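Local coordinates for uncharacterized protein (Enterococcus faecalis, PDB 2QRU) that probably acts as a hydrolase of the alpha/beta hydrolase superfamily, though its substrate and biological role are unknown, at residues 131-143 against 189-202. Numbering follows the deposited sequence. Where two conformers were deposited one is given.
Sequences YGYTDLEFIKEPR and YGLPENGDWSAYAL
Lys140 runs over one face of the Trp197 indole, the two side chains pointing in opposite directions; its CE stands 3.5 Å from the centroid of the six-membered ring and only 9° off the normal, which defines a CH-pi contact. Its ammonium, higher above the same face (NZ 4.5 Å from the centroid), makes a cation-pi contact and is gripped by two oxygens: NZ donates to Gly195 O at 2.8 Å, in the carbonyl plane, and forms a salt bridge with Glu137 OE1, using that oxygen's syn lone pair. Extended beyond CG, the lysine chain carries NZ over the ring to the Gly195 carbonyl, while the glutamate bends at chi2 (-59°) to meet it. Leu191 CD1, from the tryptophan's own segment, covers the opposite face over the ring centre. Leu136 O meets the edge, 3.4 Å from Trp197 CZ3. The indole's rotation is fixed from its own segment: NE1 donates to Pro192 O, the acceptor practically in the ring plane, and that carbonyl also takes the turn-closing Gly195 N.

Beside the indole, Ile139 CD1 reaches the edge of the Tyr189 ring, 3.7 Å from CE2, and Leu136 CD1 packs against both Leu191 CD2 and Tyr200 CB. Two waters link Glu137 OE2 to the Trp197 backbone, one through N and the other through O; the water bound to Trp197 O also accepts from Leu136 N. At the far end, Leu202 N donates to Thr134 O (2.9 Å, 161° at the hydrogen). Asp135 OD1 receives Glu137 N in an Asx turn preceding the 3-10 segment 137-140, and also bonds Tyr228 OH.

The contact thus joins two loops of the alpha/beta hydrolase fold, one leaving parallel strand 127-130 of the central sheet, the other following helix 185-189, with Thr134 packed on helix 227-235, Leu202 on helix 105-119, and Leu136, Tyr189 and Tyr200 against Ile74 of helix 74-93.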
# COMPACT_ATOMS: atom_id res chain seq x y z
N TYR A 131 -4.40 5.96 -4.19
CA TYR A 131 -4.22 7.12 -3.28
C TYR A 131 -3.03 6.98 -2.30
O TYR A 131 -3.11 7.31 -1.10
CB TYR A 131 -5.55 7.50 -2.60
CG TYR A 131 -6.41 6.35 -2.13
CD1 TYR A 131 -6.18 5.72 -0.91
CD2 TYR A 131 -7.45 5.86 -2.93
CE1 TYR A 131 -6.98 4.65 -0.47
CE2 TYR A 131 -8.25 4.78 -2.51
CZ TYR A 131 -8.01 4.18 -1.29
OH TYR A 131 -8.87 3.14 -0.88
N GLY A 132 -1.91 6.52 -2.86
CA GLY A 132 -0.64 6.50 -2.11
C GLY A 132 0.09 7.84 -2.24
O GLY A 132 -0.49 8.88 -2.60
N TYR A 133 1.40 7.77 -1.99
CA TYR A 133 2.24 8.97 -1.92
C TYR A 133 3.69 8.60 -2.12
O TYR A 133 4.05 7.42 -1.98
CB TYR A 133 2.00 9.70 -0.62
CG TYR A 133 1.80 8.85 0.61
CD1 TYR A 133 0.51 8.41 0.98
CD2 TYR A 133 2.88 8.54 1.46
CE1 TYR A 133 0.31 7.64 2.14
CE2 TYR A 133 2.67 7.77 2.61
CZ TYR A 133 1.39 7.35 2.95
OH TYR A 133 1.16 6.61 4.11
N THR A 134 4.53 9.61 -2.44
CA THR A 134 5.90 9.37 -2.88
C THR A 134 6.90 9.89 -1.82
O THR A 134 8.09 9.65 -1.93
CB THR A 134 6.17 10.11 -4.21
OG1 THR A 134 5.73 11.46 -4.08
CG2 THR A 134 5.44 9.43 -5.38
N ASP A 135 6.38 10.61 -0.83
CA ASP A 135 7.19 11.13 0.27
C ASP A 135 6.25 11.34 1.46
O ASP A 135 5.04 11.12 1.35
CB ASP A 135 7.97 12.39 -0.16
CG ASP A 135 7.08 13.59 -0.45
OD1 ASP A 135 6.21 13.91 0.40
OD2 ASP A 135 7.26 14.23 -1.51
N LEU A 136 6.83 11.73 2.59
CA LEU A 136 6.07 11.86 3.83
C LEU A 136 5.84 13.34 4.21
O LEU A 136 5.36 13.63 5.32
CB LEU A 136 6.80 11.09 4.94
CG LEU A 136 6.95 9.58 4.63
CD1 LEU A 136 7.83 8.92 5.68
CD2 LEU A 136 5.60 8.89 4.53
N GLU A 137 6.13 14.28 3.30
CA GLU A 137 6.10 15.71 3.67
C GLU A 137 4.71 16.13 4.13
O GLU A 137 4.56 16.97 5.02
CB GLU A 137 6.53 16.61 2.51
CG GLU A 137 7.92 16.31 2.03
CD GLU A 137 8.94 16.48 3.15
OE1 GLU A 137 8.90 17.52 3.84
OE2 GLU A 137 9.73 15.55 3.33
N PHE A 138 3.68 15.54 3.53
CA PHE A 138 2.31 15.97 3.79
C PHE A 138 1.89 15.75 5.27
O PHE A 138 0.95 16.39 5.75
CB PHE A 138 1.33 15.30 2.81
CG PHE A 138 1.17 13.83 3.05
CD1 PHE A 138 2.09 12.94 2.52
CD2 PHE A 138 0.11 13.33 3.79
CE1 PHE A 138 1.99 11.60 2.76
CE2 PHE A 138 -0.03 11.97 4.02
CZ PHE A 138 0.92 11.10 3.51
N ILE A 139 2.57 14.87 5.99
CA ILE A 139 2.19 14.61 7.39
C ILE A 139 2.64 15.74 8.33
O ILE A 139 2.28 15.75 9.51
CB ILE A 139 2.63 13.21 7.93
CG1 ILE A 139 4.11 13.18 8.33
CG2 ILE A 139 2.28 12.10 6.93
CD1 ILE A 139 4.57 11.82 8.89
N LYS A 140 3.41 16.68 7.79
CA LYS A 140 3.84 17.87 8.54
C LYS A 140 2.70 18.88 8.62
O LYS A 140 2.67 19.74 9.52
CB LYS A 140 5.04 18.51 7.87
CG LYS A 140 6.34 17.74 7.98
CD LYS A 140 7.44 18.42 7.14
CE LYS A 140 8.81 17.76 7.33
NZ LYS A 140 9.83 18.29 6.38
N GLU A 141 1.78 18.79 7.65
CA GLU A 141 0.58 19.65 7.55
C GLU A 141 -0.49 19.17 8.56
O GLU A 141 -0.70 17.96 8.71
CB GLU A 141 -0.02 19.60 6.11
CG GLU A 141 0.91 20.04 4.92
CD GLU A 141 0.50 19.52 3.50
OE1 GLU A 141 -0.71 19.31 3.19
OE2 GLU A 141 1.40 19.31 2.66
N PRO A 142 -1.17 20.11 9.26
CA PRO A 142 -2.32 19.74 10.10
C PRO A 142 -3.46 19.10 9.29
O PRO A 142 -3.80 19.57 8.19
CB PRO A 142 -2.76 21.08 10.72
CG PRO A 142 -2.15 22.15 9.84
CD PRO A 142 -0.89 21.56 9.31
N ARG A 143 -4.00 18.00 9.81
CA ARG A 143 -5.15 17.32 9.22
C ARG A 143 -6.16 17.03 10.33
O ARG A 143 -5.79 16.62 11.44
CB ARG A 143 -4.73 16.02 8.55
CG ARG A 143 -3.87 16.19 7.30
CD ARG A 143 -3.26 14.88 6.85
NE ARG A 143 -2.36 14.29 7.86
CZ ARG A 143 -1.90 13.05 7.80
NH1 ARG A 143 -2.26 12.25 6.80
NH2 ARG A 143 -1.08 12.59 8.75
N TYR A 189 6.87 7.00 13.49
CA TYR A 189 7.54 6.49 12.29
C TYR A 189 9.07 6.43 12.39
O TYR A 189 9.73 5.78 11.58
CB TYR A 189 7.20 7.40 11.11
CG TYR A 189 5.82 7.26 10.52
CD1 TYR A 189 5.03 6.09 10.69
CD2 TYR A 189 5.34 8.28 9.66
CE1 TYR A 189 3.78 5.98 10.07
CE2 TYR A 189 4.10 8.18 9.06
CZ TYR A 189 3.32 7.02 9.27
OH TYR A 189 2.12 6.94 8.64
N GLY A 190 9.65 7.12 13.37
CA GLY A 190 11.13 7.23 13.46
C GLY A 190 11.76 8.20 12.47
O GLY A 190 12.97 8.11 12.17
N LEU A 191 10.99 9.19 12.02
CA LEU A 191 11.52 10.19 11.07
C LEU A 191 12.48 11.18 11.77
O LEU A 191 12.27 11.50 12.94
CB LEU A 191 10.40 10.98 10.41
CG LEU A 191 9.41 10.10 9.64
CD1 LEU A 191 8.32 10.92 8.96
CD2 LEU A 191 10.17 9.30 8.60
N PRO A 192 13.52 11.64 11.07
CA PRO A 192 14.48 12.60 11.65
C PRO A 192 13.80 13.81 12.30
O PRO A 192 12.93 14.46 11.71
CB PRO A 192 15.29 13.06 10.42
CG PRO A 192 15.26 11.84 9.52
CD PRO A 192 13.87 11.28 9.68
N GLU A 193 14.22 14.14 13.52
CA GLU A 193 13.62 15.26 14.23
C GLU A 193 13.89 16.59 13.55
O GLU A 193 13.16 17.56 13.80
CB GLU A 193 14.08 15.29 15.69
CG GLU A 193 13.47 14.15 16.45
CD GLU A 193 13.93 14.01 17.89
OE1 GLU A 193 14.88 14.72 18.34
OE2 GLU A 193 13.29 13.17 18.57
N ASN A 194 14.91 16.65 12.71
CA ASN A 194 15.26 17.90 12.05
C ASN A 194 14.39 18.19 10.81
O ASN A 194 14.58 19.23 10.16
CB ASN A 194 16.76 17.92 11.70
CG ASN A 194 17.10 17.09 10.47
OD1 ASN A 194 16.32 16.26 10.02
ND2 ASN A 194 18.29 17.33 9.91
N GLY A 195 13.46 17.28 10.50
CA GLY A 195 12.51 17.49 9.40
C GLY A 195 13.06 17.24 8.02
O GLY A 195 12.34 17.36 7.03
N ASP A 196 14.35 16.90 7.92
CA ASP A 196 14.92 16.51 6.65
C ASP A 196 14.59 15.05 6.39
O ASP A 196 15.25 14.13 6.91
CB ASP A 196 16.44 16.76 6.60
CG ASP A 196 17.07 16.31 5.28
OD1 ASP A 196 16.34 15.78 4.42
OD2 ASP A 196 18.30 16.45 5.11
N TRP A 197 13.51 14.83 5.63
CA TRP A 197 13.02 13.48 5.35
C TRP A 197 13.31 13.07 3.92
O TRP A 197 12.59 12.24 3.33
CB TRP A 197 11.53 13.37 5.67
CG TRP A 197 11.18 13.73 7.08
CD1 TRP A 197 12.03 13.79 8.16
CD2 TRP A 197 9.88 14.03 7.58
NE1 TRP A 197 11.35 14.16 9.28
CE2 TRP A 197 10.02 14.30 8.96
CE3 TRP A 197 8.60 14.09 6.99
CZ2 TRP A 197 8.93 14.64 9.77
CZ3 TRP A 197 7.52 14.44 7.79
CH2 TRP A 197 7.69 14.69 9.17
N SER A 198 14.36 13.65 3.36
CA SER A 198 14.71 13.41 1.97
C SER A 198 14.96 11.92 1.72
O SER A 198 14.67 11.43 0.64
CB SER A 198 15.93 14.25 1.55
OG SER A 198 16.97 14.03 2.47
N ALA A 199 15.49 11.18 2.71
CA ALA A 199 15.75 9.74 2.48
C ALA A 199 14.47 8.96 2.25
O ALA A 199 14.50 7.86 1.69
CB ALA A 199 16.53 9.12 3.64
N TYR A 200 13.34 9.53 2.67
CA TYR A 200 12.04 8.86 2.61
C TYR A 200 11.24 9.28 1.38
O TYR A 200 10.11 8.80 1.18
CB TYR A 200 11.25 9.18 3.87
CG TYR A 200 11.93 8.67 5.12
CD1 TYR A 200 12.94 9.40 5.75
CD2 TYR A 200 11.60 7.40 5.64
CE1 TYR A 200 13.59 8.92 6.88
CE2 TYR A 200 12.24 6.91 6.78
CZ TYR A 200 13.24 7.67 7.39
OH TYR A 200 13.89 7.20 8.52
N ALA A 201 11.83 10.17 0.58
CA ALA A 201 11.17 10.72 -0.61
C ALA A 201 11.70 10.14 -1.90
O ALA A 201 12.92 9.97 -2.05
CB ALA A 201 11.35 12.21 -0.62
N LEU A 202 10.80 9.88 -2.85
CA LEU A 202 11.20 9.46 -4.19
C LEU A 202 11.25 10.67 -5.10
O LEU A 202 10.27 11.42 -5.19
CB LEU A 202 10.21 8.42 -4.74
CG LEU A 202 10.17 7.14 -3.90
CD1 LEU A 202 8.91 6.36 -4.23
CD2 LEU A 202 11.43 6.31 -4.13
O HOH W 1 1.46 8.46 6.42
O HOH W 2 8.06 12.93 -3.80
O HOH W 3 9.64 12.83 2.83
O HOH W 4 12.01 16.71 4.02